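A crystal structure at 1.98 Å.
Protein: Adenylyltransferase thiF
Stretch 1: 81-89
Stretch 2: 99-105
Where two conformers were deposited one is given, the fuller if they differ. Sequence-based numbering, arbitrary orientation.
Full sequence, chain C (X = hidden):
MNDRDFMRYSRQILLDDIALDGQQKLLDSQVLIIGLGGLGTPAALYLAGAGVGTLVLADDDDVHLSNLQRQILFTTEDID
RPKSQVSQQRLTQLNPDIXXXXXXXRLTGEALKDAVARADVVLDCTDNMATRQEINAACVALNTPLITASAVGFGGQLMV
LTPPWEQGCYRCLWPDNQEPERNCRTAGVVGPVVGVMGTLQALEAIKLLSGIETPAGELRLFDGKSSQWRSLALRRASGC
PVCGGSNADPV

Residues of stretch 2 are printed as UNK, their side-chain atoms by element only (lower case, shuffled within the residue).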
# COMPACT_ATOMS: atom_id res chain seq x y z
N ARG C 81 -4.60 4.67 -27.64
CA ARG C 81 -4.44 6.11 -27.50
C ARG C 81 -3.21 6.46 -26.62
O ARG C 81 -2.80 5.65 -25.78
CB ARG C 81 -5.74 6.68 -26.94
CG ARG C 81 -7.00 6.36 -27.83
CD ARG C 81 -8.26 7.02 -27.15
NE ARG C 81 -8.06 8.47 -26.93
CZ ARG C 81 -8.60 9.18 -25.93
NH1 ARG C 81 -9.39 8.58 -25.04
NH2 ARG C 81 -8.32 10.47 -25.78
N PRO C 82 -2.60 7.65 -26.82
CA PRO C 82 -1.40 8.08 -26.04
C PRO C 82 -1.69 8.15 -24.53
O PRO C 82 -2.63 8.80 -24.13
CB PRO C 82 -1.07 9.47 -26.61
CG PRO C 82 -1.85 9.50 -27.98
CD PRO C 82 -3.08 8.73 -27.72
N LYS C 83 -0.83 7.53 -23.70
CA LYS C 83 -1.07 7.50 -22.27
C LYS C 83 -1.15 8.83 -21.56
O LYS C 83 -2.01 9.02 -20.69
CB LYS C 83 -0.05 6.61 -21.54
CG LYS C 83 -0.43 5.14 -21.56
CD LYS C 83 0.54 4.30 -20.73
CE LYS C 83 0.34 2.85 -21.09
NZ LYS C 83 1.29 1.92 -20.41
N SER C 84 -0.26 9.77 -21.90
CA SER C 84 -0.31 11.07 -21.21
C SER C 84 -1.58 11.86 -21.56
O SER C 84 -2.17 12.54 -20.70
CB SER C 84 0.98 11.88 -21.49
OG SER C 84 0.98 12.43 -22.79
N GLN C 85 -2.05 11.73 -22.79
CA GLN C 85 -3.26 12.43 -23.21
C GLN C 85 -4.49 11.86 -22.53
O GLN C 85 -5.35 12.61 -22.03
CB GLN C 85 -3.42 12.34 -24.73
CG GLN C 85 -4.81 12.73 -25.29
CD GLN C 85 -4.93 12.45 -26.81
OE1 GLN C 85 -5.93 11.89 -27.28
NE2 GLN C 85 -3.91 12.83 -27.57
N VAL C 86 -4.61 10.53 -22.55
CA VAL C 86 -5.72 9.82 -21.91
C VAL C 86 -5.74 10.14 -20.40
O VAL C 86 -6.80 10.38 -19.82
CB VAL C 86 -5.56 8.25 -22.09
CG1 VAL C 86 -6.52 7.50 -21.20
CG2 VAL C 86 -5.78 7.85 -23.58
N SER C 87 -4.57 10.11 -19.77
CA SER C 87 -4.42 10.40 -18.34
C SER C 87 -4.89 11.82 -18.03
O SER C 87 -5.64 12.05 -17.08
CB SER C 87 -2.94 10.25 -17.90
OG SER C 87 -2.49 8.89 -17.96
N GLN C 88 -4.44 12.78 -18.84
CA GLN C 88 -4.84 14.19 -18.65
C GLN C 88 -6.37 14.28 -18.79
O GLN C 88 -7.02 14.91 -17.95
CB GLN C 88 -4.14 15.07 -19.73
CG GLN C 88 -4.53 16.58 -19.83
CD GLN C 88 -3.81 17.27 -20.99
OE1 GLN C 88 -3.88 16.82 -22.15
NE2 GLN C 88 -3.10 18.36 -20.70
N GLN C 89 -6.95 13.58 -19.77
CA GLN C 89 -8.41 13.67 -19.94
C GLN C 89 -9.19 13.01 -18.81
O GLN C 89 -10.18 13.54 -18.31
CB GLN C 89 -8.79 13.05 -21.30
CG GLN C 89 -8.22 13.86 -22.43
CD GLN C 89 -8.53 13.30 -23.81
OE1 GLN C 89 -9.05 12.19 -23.94
NE2 GLN C 89 -8.19 14.06 -24.84
N UNK C 99 -4.35 22.21 -12.66
CA UNK C 99 -3.62 22.25 -13.92
C UNK C 99 -3.04 20.88 -14.31
O UNK C 99 -2.18 20.32 -13.59
c UNK C 99 -2.49 23.30 -13.81
n UNK C 99 -1.91 22.81 -17.36
c UNK C 99 -2.29 23.59 -16.34
o UNK C 99 -3.17 24.45 -16.45
c UNK C 99 -1.56 23.38 -15.01
N UNK C 100 -3.50 20.30 -15.41
CA UNK C 100 -2.97 18.98 -15.80
C UNK C 100 -2.20 19.05 -17.10
O UNK C 100 -2.77 19.26 -18.14
c UNK C 100 -4.86 17.64 -14.56
c UNK C 100 -3.92 16.91 -13.56
c UNK C 100 -6.12 16.78 -14.84
c UNK C 100 -4.11 17.95 -15.89
N UNK C 101 -0.88 18.85 -17.04
CA UNK C 101 -0.04 18.95 -18.22
C UNK C 101 0.46 17.60 -18.74
O UNK C 101 1.06 16.82 -18.00
o UNK C 101 0.64 21.14 -17.51
c UNK C 101 1.16 19.86 -17.88
c UNK C 101 2.13 20.01 -19.06
N UNK C 102 0.21 17.35 -20.02
CA UNK C 102 0.59 16.09 -20.69
C UNK C 102 1.85 16.20 -21.47
O UNK C 102 1.94 17.07 -22.33
c UNK C 102 -0.54 15.64 -21.69
N UNK C 103 2.82 15.33 -21.21
CA UNK C 103 4.07 15.30 -22.01
C UNK C 103 4.19 13.88 -22.57
O UNK C 103 4.57 12.93 -21.84
c UNK C 103 6.62 17.05 -19.55
c UNK C 103 5.30 16.87 -20.33
c UNK C 103 5.33 15.56 -21.14
c UNK C 103 5.15 18.04 -21.29
N UNK C 104 3.86 13.71 -23.85
CA UNK C 104 3.95 12.38 -24.45
C UNK C 104 5.40 12.22 -24.94
O UNK C 104 5.71 12.44 -26.11
c UNK C 104 2.89 10.83 -26.21
c UNK C 104 2.29 9.80 -25.24
o UNK C 104 1.60 10.13 -24.26
n UNK C 104 2.54 8.53 -25.53
c UNK C 104 2.98 12.25 -25.63
N UNK C 105 6.29 11.90 -24.03
CA UNK C 105 7.65 11.75 -24.45
C UNK C 105 8.44 10.97 -23.39
O UNK C 105 7.95 10.74 -22.27
n UNK C 105 10.30 15.52 -24.06
c UNK C 105 8.99 15.39 -23.85
c UNK C 105 8.48 13.99 -23.54
o UNK C 105 8.21 16.34 -23.90
c UNK C 105 8.24 13.15 -24.76
O HOH W 1 -1.02 19.52 -21.70

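Position 99 carries five side-chain atoms: three carbons in an unbranched chain, the third bearing one oxygen and one nitrogen, an amide. Its CA-to-CB bond points away from stretch 1, and it makes no contact there. This is glutamine, Gln-99; a long polar chain suits so exposed a place. Its NE2 instead reaches along the strand to the side-chain oxygen of position 101, 3.1 Å away.

Position 100 has four carbons, forked at the second, with no heteroatom. Its CA-to-CB bond points toward the helix, and CB lies 4.2 Å from CG of Gln-88. That is leucine, Leu-100. A branched aliphatic group suits this buried site, while the backbone does the polar work: O of Leu-100 accepts a hydrogen bond of 2.7 Å from NE2 of Gln-88.

At position 101 the first carbon bears one oxygen and one further carbon. Its CA-to-CB bond points away from the helix, in keeping with the alternation of a strand, and the side chain makes no contact with stretch 1. This is the pattern of threonine, Thr-101. Its OG1 accepts the hydrogen bond of 3.1 Å from NE2 of Gln-99, so these two outward-facing side chains are joined.

Position 102 has a single carbon, CB, which lies 3.6 Å from O of Ser-84, 3.7 Å from OG of Ser-84 and 3.6 Å from OE1 of Gln-88. The CA-to-CB bond points toward the helix. This is alanine, Ala-102. Its methyl fits where the backbones run close: CA of Ser-84 and CA of Ala-102 are 5.1 Å apart.

Position 103 again has four carbons forked at the second. Its CA-to-CB bond points away, and the side chain makes no contact with stretch 1; only the backbone comes close, with C 3.5 Å from OG of Ser-84. This is leucine, Leu-103, its bulk turned from the helix.

Position 104 repeats the composition of three carbons, the third carrying oxygen and nitrogen. Its CA-to-CB bond runs sideways, but the end of the chain comes nearer, and the oxygen lies against the start of the helix, 3.6 Å from CB of Pro-82. This is glutamine, Gln-104. OE1 accepts from N of Ser-84 at 3.0 Å and from OG of Ser-84 at 2.8 Å. The amide suits the site because its oxygen can accept while NE2 is hydrogen-bonded elsewhere in the structure.

Position 105 has the same five atoms; its CA-to-CB bond points away, out of contact with stretch 1. It is glutamine, Gln-105, whose polar chain suits a partly exposed place.

The helix and strand run nearly antiparallel, at 169°, and bury 386 Å² in all. Small residues meet at Ser-84 and Ala-102, and glutamines fasten the contact near its two ends. Gln-104 satisfies a backbone NH in the first turn. Gln-88 donates to the strand, and its NE2 also donates at 2.6 Å to O of water 1, which accepts from N of Ala-102 at 3.0 Å.

Stretch 2 99-105: QLTALQQ
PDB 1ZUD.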